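PDB 4B4O: epimerase family protein SDR39U1, which binds NADPH in a Rossmann-type domain and is thought to act as an NADP-dependent oxidoreductase. Local coordinates for residues A[119-122]-A[123-126]; A[181-185]-A[186-190]; A[226-229]-A[230-234]. The protein carries 3 engineered substitutions. All coordinates share one frame; numbering follows the deposited sequence.

Interaction 1: residues A[119-122]-A[123-126]; sequences EYDE and DSPG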
ATOM      1  N   GLU A 119      -7.497  -8.850  16.850  1.00 18.97           N
ATOM      2  CA  GLU A 119      -7.955  -9.107  15.499  1.00 18.07           C
ATOM      3  C   GLU A 119      -8.731  -7.882  15.016  1.00 17.65           C
ATOM      4  O   GLU A 119      -9.617  -7.397  15.706  1.00 18.45           O
ATOM      5  CB  GLU A 119      -8.836 -10.361  15.486  1.00 18.79           C
ATOM      6  CG  GLU A 119      -9.522 -10.628  14.167  1.00 18.26           C
ATOM      7  CD  GLU A 119     -10.206 -11.997  14.105  1.00 19.18           C
ATOM      8  OE1 GLU A 119      -9.471 -13.036  14.026  1.00 19.36           O
ATOM      9  OE2 GLU A 119     -11.469 -12.016  14.044  1.00 19.87           O
ATOM     10  N   TYR A 120      -8.413  -7.394  13.831  1.00 16.60           N
ATOM     11  CA  TYR A 120      -8.974  -6.149  13.338  1.00 16.31           C
ATOM     12  C   TYR A 120      -9.708  -6.351  12.026  1.00 15.88           C
ATOM     13  O   TYR A 120      -9.294  -7.158  11.208  1.00 15.39           O
ATOM     14  CB  TYR A 120      -7.848  -5.130  13.115  1.00 15.67           C
ATOM     15  CG  TYR A 120      -7.019  -4.847  14.356  1.00 16.29           C
ATOM     16  CD1 TYR A 120      -7.459  -3.945  15.302  1.00 17.15           C
ATOM     17  CD2 TYR A 120      -5.813  -5.499  14.577  1.00 16.28           C
ATOM     18  CE1 TYR A 120      -6.726  -3.699  16.433  1.00 17.94           C
ATOM     19  CE2 TYR A 120      -5.075  -5.258  15.713  1.00 17.12           C
ATOM     20  CZ  TYR A 120      -5.537  -4.362  16.636  1.00 17.93           C
ATOM     21  OH  TYR A 120      -4.815  -4.072  17.766  1.00 18.97           O
ATOM     22  N   ASP A 121     -10.780  -5.584  11.827  1.00 16.29           N
ATOM     23  CA  ASP A 121     -11.338  -5.380  10.490  1.00 15.97           C
ATOM     24  C   ASP A 121     -11.473  -3.898  10.189  1.00 15.90           C
ATOM     25  O   ASP A 121     -10.986  -3.058  10.940  1.00 15.99           O
ATOM     26  CB  ASP A 121     -12.639  -6.172  10.277  1.00 16.90           C
ATOM     27  CG  ASP A 121     -13.831  -5.625  11.047  1.00 18.21           C
ATOM     28  OD1 ASP A 121     -13.749  -4.551  11.649  1.00 18.41           O
ATOM     29  OD2 ASP A 121     -14.874  -6.322  11.056  1.00 19.28           O
ATOM     30  N   GLU A 122     -12.156  -3.570   9.102  1.00 15.97           N
ATOM     31  CA  GLU A 122     -12.243  -2.178   8.618  1.00 16.00           C
ATOM     32  C   GLU A 122     -12.966  -1.239   9.582  1.00 17.14           C
ATOM     33  O   GLU A 122     -12.833  -0.040   9.490  1.00 17.31           O
ATOM     34  CB  GLU A 122     -12.894  -2.123   7.228  1.00 16.12           C
ATOM     35  CG  GLU A 122     -12.042  -2.766   6.131  1.00 15.10           C
ATOM     36  CD  GLU A 122     -12.253  -4.265   5.948  1.00 15.19           C
ATOM     37  OE1 GLU A 122     -12.956  -4.933   6.742  1.00 15.95           O
ATOM     38  OE2 GLU A 122     -11.735  -4.787   4.944  1.00 14.69           O
ATOM     39  N   ASP A 123     -13.756  -1.796  10.489  1.00 18.13           N
ATOM     40  CA  ASP A 123     -14.515  -0.980  11.416  1.00 19.51           C
ATOM     41  C   ASP A 123     -13.763  -0.805  12.711  1.00 19.59           C
ATOM     42  O   ASP A 123     -14.251  -0.136  13.606  1.00 20.84           O
ATOM     43  CB  ASP A 123     -15.909  -1.586  11.662  1.00 20.97           C
ATOM     44  CG  ASP A 123     -16.815  -1.502  10.432  1.00 21.45           C
ATOM     45  OD1 ASP A 123     -16.766  -0.487   9.699  1.00 21.34           O
ATOM     46  OD2 ASP A 123     -17.602  -2.453  10.199  1.00 22.15           O
ATOM     47  N   SER A 124     -12.592  -1.416  12.823  1.00 18.49           N
ATOM     48  CA  SER A 124     -11.888  -1.405  14.090  1.00 18.81           C
ATOM     49  C   SER A 124     -11.302  -0.027  14.344  1.00 19.00           C
ATOM     50  O   SER A 124     -10.811   0.624  13.426  1.00 18.26           O
ATOM     51  CB  SER A 124     -10.765  -2.464  14.133  1.00 17.88           C
ATOM     52  OG  SER A 124     -11.283  -3.772  14.152  1.00 18.05           O
ATOM     53  N   PRO A 125     -11.289   0.387  15.608  1.00 20.14           N
ATOM     54  CA  PRO A 125     -10.596   1.617  15.953  1.00 20.53           C
ATOM     55  C   PRO A 125      -9.056   1.548  15.957  1.00 19.70           C
ATOM     56  O   PRO A 125      -8.456   0.491  16.022  1.00 19.06           O
ATOM     57  CB  PRO A 125     -11.108   1.902  17.355  1.00 22.27           C
ATOM     58  CG  PRO A 125     -11.297   0.550  17.932  1.00 22.33           C
ATOM     59  CD  PRO A 125     -11.594  -0.403  16.802  1.00 21.10           C
ATOM     60  N   GLY A 126      -8.439   2.711  15.832  1.00 19.92           N
ATOM     61  CA  GLY A 126      -6.991   2.834  15.733  1.00 19.44           C
ATOM     62  C   GLY A 126      -6.599   4.250  15.345  1.00 19.84           C
ATOM     63  O   GLY A 126      -7.319   5.210  15.630  1.00 20.93           O
TER
HETATM   64  O   HOH W   1     -11.080   1.752  11.175  1.00  2.00           O
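A type I beta turn runs from Asp121 to Ser124, with an Asx turn nested in it, in the surface loop between strand 102-108 and helix 131-143 of the Rossmann-type fold. The turn is closed by Ser124 N, which donates to Asp121 O at 3.0 Å. The Asx turn comes from the side chain: with chi1 at 72°, CG of Asp121 sits between its own backbone N and carbonyl carbon, and OD1 bends over the turn to take the N-H of Asp123 at 3.0 Å. That donor approaches from above the carboxylate plane. The other oxygen, OD2, forms a salt bridge with Arg270, so one aspartate both shapes the turn and ties it to a later part of the chain. Glu122 is buried, and its carboxylate accepts from the backbone amides of Asn216, at OE2, and Arg271, at OE1. Ser124 reaches back in turn: its OG accepts from Asp121 N at 3.0 Å with an N-H...O angle of 154°, while its CB meets the edge of the Tyr120 ring, in the ring plane, 3.8 Å from CD1 of Tyr120.

Interaction 2: residues A[181-185]-A[186-190]; sequences GPIGS and GHQFF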
ATOM      1  N   GLY A 181      15.375 -15.524   6.549  1.00 15.13           N
ATOM      2  CA  GLY A 181      14.904 -16.085   7.797  1.00 15.25           C
ATOM      3  C   GLY A 181      13.944 -15.178   8.539  1.00 15.19           C
ATOM      4  O   GLY A 181      13.578 -14.091   8.059  1.00 14.96           O
ATOM      5  N   PRO A 182      13.521 -15.605   9.737  1.00 15.54           N
ATOM      6  CA  PRO A 182      12.574 -14.804  10.516  1.00 15.65           C
ATOM      7  C   PRO A 182      13.157 -13.510  11.031  1.00 16.42           C
ATOM      8  O   PRO A 182      14.350 -13.436  11.313  1.00 17.23           O
ATOM      9  CB  PRO A 182      12.208 -15.729  11.678  1.00 16.18           C
ATOM     10  CG  PRO A 182      13.330 -16.683  11.779  1.00 16.65           C
ATOM     11  CD  PRO A 182      13.766 -16.919  10.362  1.00 15.93           C
ATOM     12  N   ILE A 183      12.300 -12.496  11.136  1.00 16.29           N
ATOM     13  CA  ILE A 183      12.645 -11.206  11.725  1.00 17.19           C
ATOM     14  C   ILE A 183      12.182 -11.182  13.179  1.00 18.06           C
ATOM     15  O   ILE A 183      10.997 -11.296  13.446  1.00 17.70           O
ATOM     16  CB  ILE A 183      11.954 -10.049  10.983  1.00 16.71           C
ATOM     17  CG1 ILE A 183      12.241 -10.120   9.480  1.00 15.96           C
ATOM     18  CG2 ILE A 183      12.397  -8.723  11.552  1.00 17.84           C
ATOM     19  CD1 ILE A 183      11.412  -9.142   8.684  1.00 15.48           C
ATOM     20  N   GLY A 184      13.109 -11.034  14.123  1.00 19.38           N
ATOM     21  CA  GLY A 184      12.759 -11.046  15.542  1.00 20.52           C
ATOM     22  C   GLY A 184      12.359 -12.438  16.026  1.00 20.42           C
ATOM     23  O   GLY A 184      13.022 -13.423  15.706  1.00 20.20           O
ATOM     24  N   SER A 185      11.258 -12.529  16.757  1.00 20.68           N
ATOM     25  CA  SER A 185      10.730 -13.825  17.192  1.00 20.74           C
ATOM     26  C   SER A 185      10.117 -14.608  16.036  1.00 19.23           C
ATOM     27  O   SER A 185      10.086 -15.825  16.067  1.00 19.22           O
ATOM     28  CB  SER A 185       9.646 -13.643  18.258  1.00 21.62           C
ATOM     29  OG  SER A 185       8.498 -12.988  17.732  1.00 20.74           O
ATOM     30  N   GLY A 186       9.622 -13.890  15.030  1.00 18.15           N
ATOM     31  CA  GLY A 186       8.923 -14.497  13.911  1.00 16.92           C
ATOM     32  C   GLY A 186       7.462 -14.747  14.199  1.00 16.86           C
ATOM     33  O   GLY A 186       6.696 -15.096  13.302  1.00 16.01           O
ATOM     34  N   HIS A 187       7.061 -14.545  15.446  1.00 17.94           N
ATOM     35  CA  HIS A 187       5.675 -14.794  15.844  1.00 18.17           C
ATOM     36  C   HIS A 187       4.703 -13.751  15.409  1.00 17.62           C
ATOM     37  O   HIS A 187       3.511 -14.017  15.383  1.00 17.57           O
ATOM     38  CB  HIS A 187       5.591 -14.998  17.352  1.00 19.77           C
ATOM     39  CG  HIS A 187       6.098 -16.357  17.777  1.00 20.43           C
ATOM     40  ND1 HIS A 187       7.167 -16.537  18.562  1.00 21.47           N
ATOM     41  CD2 HIS A 187       5.656 -17.624  17.419  1.00 20.23           C
ATOM     42  CE1 HIS A 187       7.375 -17.859  18.741  1.00 21.90           C
ATOM     43  NE2 HIS A 187       6.441 -18.522  18.045  1.00 21.16           N
ATOM     44  N   GLN A 188       5.202 -12.576  15.062  1.00 17.33           N
ATOM     45  CA  GLN A 188       4.351 -11.446  14.718  1.00 16.98           C
ATOM     46  C   GLN A 188       3.534 -11.683  13.439  1.00 15.78           C
ATOM     47  O   GLN A 188       3.971 -12.364  12.521  1.00 15.07           O
ATOM     48  CB  GLN A 188       5.177 -10.167  14.590  1.00 17.14           C
ATOM     49  CG  GLN A 188       6.131 -10.087  13.399  1.00 16.31           C
ATOM     50  CD  GLN A 188       7.480 -10.740  13.623  1.00 16.72           C
ATOM     51  OE1 GLN A 188       7.644 -11.631  14.472  1.00 17.35           O
ATOM     52  NE2 GLN A 188       8.455 -10.311  12.826  1.00 16.46           N
ATOM     53  N   PHE A 189       2.321 -11.154  13.414  1.00 15.73           N
ATOM     54  CA  PHE A 189       1.476 -11.271  12.249  1.00 14.83           C
ATOM     55  C   PHE A 189       2.110 -10.537  11.067  1.00 14.04           C
ATOM     56  O   PHE A 189       2.761  -9.483  11.217  1.00 14.27           O
ATOM     57  CB  PHE A 189       0.071 -10.748  12.512  1.00 15.10           C
ATOM     58  CG  PHE A 189      -0.714 -11.576  13.486  1.00 15.98           C
ATOM     59  CD1 PHE A 189      -1.115 -12.874  13.168  1.00 15.93           C
ATOM     60  CD2 PHE A 189      -1.063 -11.060  14.724  1.00 17.08           C
ATOM     61  CE1 PHE A 189      -1.831 -13.644  14.065  1.00 16.97           C
ATOM     62  CE2 PHE A 189      -1.773 -11.828  15.629  1.00 18.12           C
ATOM     63  CZ  PHE A 189      -2.166 -13.118  15.298  1.00 18.07           C
ATOM     64  N   PHE A 190       1.930 -11.127   9.892  1.00 13.32           N
ATOM     65  CA  PHE A 190       2.478 -10.611   8.663  1.00 12.73           C
ATOM     66  C   PHE A 190       1.315 -10.315   7.704  1.00 12.32           C
ATOM     67  O   PHE A 190       0.944 -11.172   6.902  1.00 12.05           O
ATOM     68  CB  PHE A 190       3.433 -11.650   8.089  1.00 12.48           C
ATOM     69  CG  PHE A 190       4.256 -11.163   6.947  1.00 12.15           C
ATOM     70  CD1 PHE A 190       5.329 -10.310   7.170  1.00 12.47           C
ATOM     71  CD2 PHE A 190       3.993 -11.581   5.661  1.00 11.75           C
ATOM     72  CE1 PHE A 190       6.091  -9.839   6.115  1.00 12.38           C
ATOM     73  CE2 PHE A 190       4.761 -11.140   4.596  1.00 11.66           C
ATOM     74  CZ  PHE A 190       5.818 -10.272   4.821  1.00 11.97           C
TER
HETATM   75  O   HOH W   2       9.602 -10.314  16.881  1.00  2.00           O
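The chain reverses through a type II' beta turn from Ile183 to Gly186, in which Gly184, at positive phi, takes the first corner and a weak bond of 3.3 Å from Gly186 N to Ile183 O closes the turn. Gly186 also has positive phi; here a side chain would be jammed against Ser185 O, and Pro182 CB is close by. A shorter, straighter bond to Ile183 O comes from the Gln188 side chain. Its chain folds back, bent at chi2 (-84°), and its amide NE2 donates to Ile183 O at 2.8 Å. The N-H...O angle is 166°, and the acceptor lies almost in the amide plane; because NE2 also donates to Leu261 O, the amide is fixed in rotation. Ser185 makes an ST turn beside it, its OG accepting the N-H of His187 at 3.1 Å. A water takes the N-H of Ser185 at 2.8 Å and gives a weak bond to Gln188 OE1, linking the Ser185 amide to the Gln188 side chain. The loop leads from helix 166-176 to strand 192-194 and lies at the start of helix 225-236: Asn225 OD1 accepts from Ile183 N, the side chains of Pro182 and Gln188 touch Asn225, and the backbones of Pro182 and Gly184 bond to that of Leu244, beyond the helix.

Interaction 3: residues A[226-229]-A[230-234]; sequences AEFA and QTFGA. Engineered in segment 230-234: Phe232 (natural residue Leu).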
ATOM      1  N   ALA A 226       7.362 -15.773  10.731  1.00 14.33           N
ATOM      2  CA  ALA A 226       8.051 -17.075  10.659  1.00 14.53           C
ATOM      3  C   ALA A 226       7.501 -17.891   9.509  1.00 13.97           C
ATOM      4  O   ALA A 226       8.268 -18.471   8.732  1.00 13.79           O
ATOM      5  CB  ALA A 226       7.912 -17.860  11.946  1.00 15.47           C
ATOM      6  N   GLU A 227       6.178 -17.924   9.371  1.00 13.83           N
ATOM      7  CA  GLU A 227       5.543 -18.680   8.257  1.00 13.53           C
ATOM      8  C   GLU A 227       5.901 -18.085   6.880  1.00 12.87           C
ATOM      9  O   GLU A 227       6.168 -18.814   5.936  1.00 12.81           O
ATOM     10  CB  GLU A 227       4.010 -18.796   8.446  1.00 13.75           C
ATOM     11  CG  GLU A 227       3.243 -19.443   7.269  1.00 13.64           C
ATOM     12  CD  GLU A 227       1.709 -19.282   7.365  1.00 13.91           C
ATOM     13  OE1 GLU A 227       1.214 -19.159   8.531  1.00 14.42           O
ATOM     14  OE2 GLU A 227       1.000 -19.251   6.308  1.00 13.76           O
ATOM     15  N   PHE A 228       5.959 -16.765   6.794  1.00 12.55           N
ATOM     16  CA  PHE A 228       6.439 -16.108   5.582  1.00 12.16           C
ATOM     17  C   PHE A 228       7.865 -16.528   5.168  1.00 12.30           C
ATOM     18  O   PHE A 228       8.118 -16.841   4.007  1.00 12.21           O
ATOM     19  CB  PHE A 228       6.394 -14.567   5.731  1.00 12.04           C
ATOM     20  CG  PHE A 228       7.164 -13.848   4.672  1.00 11.93           C
ATOM     21  CD1 PHE A 228       6.638 -13.722   3.404  1.00 11.72           C
ATOM     22  CD2 PHE A 228       8.434 -13.372   4.920  1.00 12.25           C
ATOM     23  CE1 PHE A 228       7.349 -13.103   2.403  1.00 11.84           C
ATOM     24  CE2 PHE A 228       9.169 -12.759   3.916  1.00 12.37           C
ATOM     25  CZ  PHE A 228       8.622 -12.619   2.655  1.00 12.17           C
ATOM     26  N   ALA A 229       8.798 -16.483   6.105  1.00 12.64           N
ATOM     27  CA  ALA A 229      10.181 -16.813   5.799  1.00 12.90           C
ATOM     28  C   ALA A 229      10.287 -18.250   5.311  1.00 12.98           C
ATOM     29  O   ALA A 229      10.971 -18.542   4.325  1.00 13.03           O
ATOM     30  CB  ALA A 229      11.083 -16.570   7.016  1.00 13.46           C
ATOM     31  N   GLN A 230       9.613 -19.144   6.017  1.00 13.18           N
ATOM     32  CA  GLN A 230       9.647 -20.564   5.708  1.00 13.47           C
ATOM     33  C   GLN A 230       9.052 -20.859   4.320  1.00 13.28           C
ATOM     34  O   GLN A 230       9.674 -21.543   3.513  1.00 13.51           O
ATOM     35  CB  GLN A 230       8.922 -21.324   6.816  1.00 13.93           C
ATOM     36  CG  GLN A 230       8.824 -22.823   6.630  1.00 14.46           C
ATOM     37  CD  GLN A 230       7.880 -23.465   7.699  1.00 15.10           C
ATOM     38  OE1 GLN A 230       8.078 -23.322   8.924  1.00 15.52           O
ATOM     39  NE2 GLN A 230       6.823 -24.165   7.217  1.00 15.39           N
ATOM     40  N   THR A 231       7.886 -20.281   4.037  1.00 13.00           N
ATOM     41  CA  THR A 231       7.190 -20.459   2.747  1.00 13.00           C
ATOM     42  C   THR A 231       7.962 -19.862   1.585  1.00 12.89           C
ATOM     43  O   THR A 231       7.988 -20.384   0.496  1.00 13.21           O
ATOM     44  CB  THR A 231       5.797 -19.783   2.771  1.00 12.79           C
ATOM     45  OG1 THR A 231       5.046 -20.281   3.879  1.00 13.07           O
ATOM     46  CG2 THR A 231       4.997 -20.065   1.484  1.00 13.03           C
ATOM     47  N   PHE A 232       8.628 -18.747   1.851  1.00 12.62           N
ATOM     48  CA  PHE A 232       9.427 -18.087   0.836  1.00 12.72           C
ATOM     49  C   PHE A 232      10.677 -18.914   0.504  1.00 13.16           C
ATOM     50  O   PHE A 232      11.001 -19.100  -0.667  1.00 13.53           O
ATOM     51  CB  PHE A 232       9.801 -16.689   1.326  1.00 12.54           C
ATOM     52  CG  PHE A 232      10.368 -15.789   0.276  1.00 12.78           C
ATOM     53  CD1 PHE A 232      10.144 -16.009  -1.071  1.00 13.06           C
ATOM     54  CD2 PHE A 232      11.097 -14.662   0.655  1.00 12.95           C
ATOM     55  CE1 PHE A 232      10.665 -15.139  -2.024  1.00 13.50           C
ATOM     56  CE2 PHE A 232      11.598 -13.779  -0.287  1.00 13.38           C
ATOM     57  CZ  PHE A 232      11.388 -14.022  -1.626  1.00 13.65           C
ATOM     58  N   GLY A 233      11.373 -19.394   1.531  1.00 13.26           N
ATOM     59  CA  GLY A 233      12.485 -20.318   1.339  1.00 13.74           C
ATOM     60  C   GLY A 233      12.054 -21.547   0.546  1.00 14.07           C
ATOM     61  O   GLY A 233      12.702 -21.912  -0.450  1.00 14.54           O
ATOM     62  N   ALA A 234      10.941 -22.156   0.938  1.00 14.01           N
ATOM     63  CA  ALA A 234      10.429 -23.315   0.215  1.00 14.54           C
ATOM     64  C   ALA A 234      10.209 -22.955  -1.249  1.00 14.77           C
ATOM     65  O   ALA A 234      10.644 -23.682  -2.123  1.00 15.43           O
ATOM     66  CB  ALA A 234       9.161 -23.874   0.862  1.00 14.63           C
TER
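Residues 226-234 are a regular alpha-helical run within helix 225-236, which follows strand 213-217 of the Rossmann-type sheet, and successive i to i+4 backbone bonds join the two segments: Gln230 N to Ala226 O, Thr231 N to Glu227 O, Phe232 N to Phe228 O and Gly233 N to Ala229 O, at 2.9 to 3.1 Å. On one side of the helix, Glu227 O carries a second bond, from the hydroxyl of Thr231. With chi1 at -55°, OG1 stands beside the backbone N of Thr231 and turns back down the helix to donate to Glu227 O at 2.8 Å. The hydroxyl and the amide N-H reach this oxygen from opposite faces of its carbonyl plane, and the hydroxyl proton of Thr231 is used within its own helix. One turn apart, Phe228 and Phe232, the latter an engineered residue in place of leucine, lie side by side and point the same way from the helix. Both bear on Met168 of helix 166-176 and Leu288 of helix 284-293, packing this helix against both of those helices; Phe232 also meets the ring of Phe175. Their rings sit obliquely, centroids 5.5 Å apart and planes at 36°, with CB of Phe232 over one face of the Phe228 ring and Phe228 CZ 3.8 Å from Phe232 CD2.

How the interactions relate
Interaction 1 stands apart at the surface, its centre 22 Å and 27 Å from the centres of interactions 2 and 3. Those two adjoin, with centres about 10 Å apart: Gly186 O probably accepts a hydrogen bond from Ala226 N, the Phe190 and Phe228 rings stack, and the Ala229 methyl packs on Gly181 and Pro182, seating the loop against the first turns of helix 225-236. Both loop contacts are polar, a side chain curling back to accept or donate in each, with charged groups prominent only in 119-126. The helical contact combines backbone bonding with an aromatic face buried between helices, and is the most hydrophobic of the three.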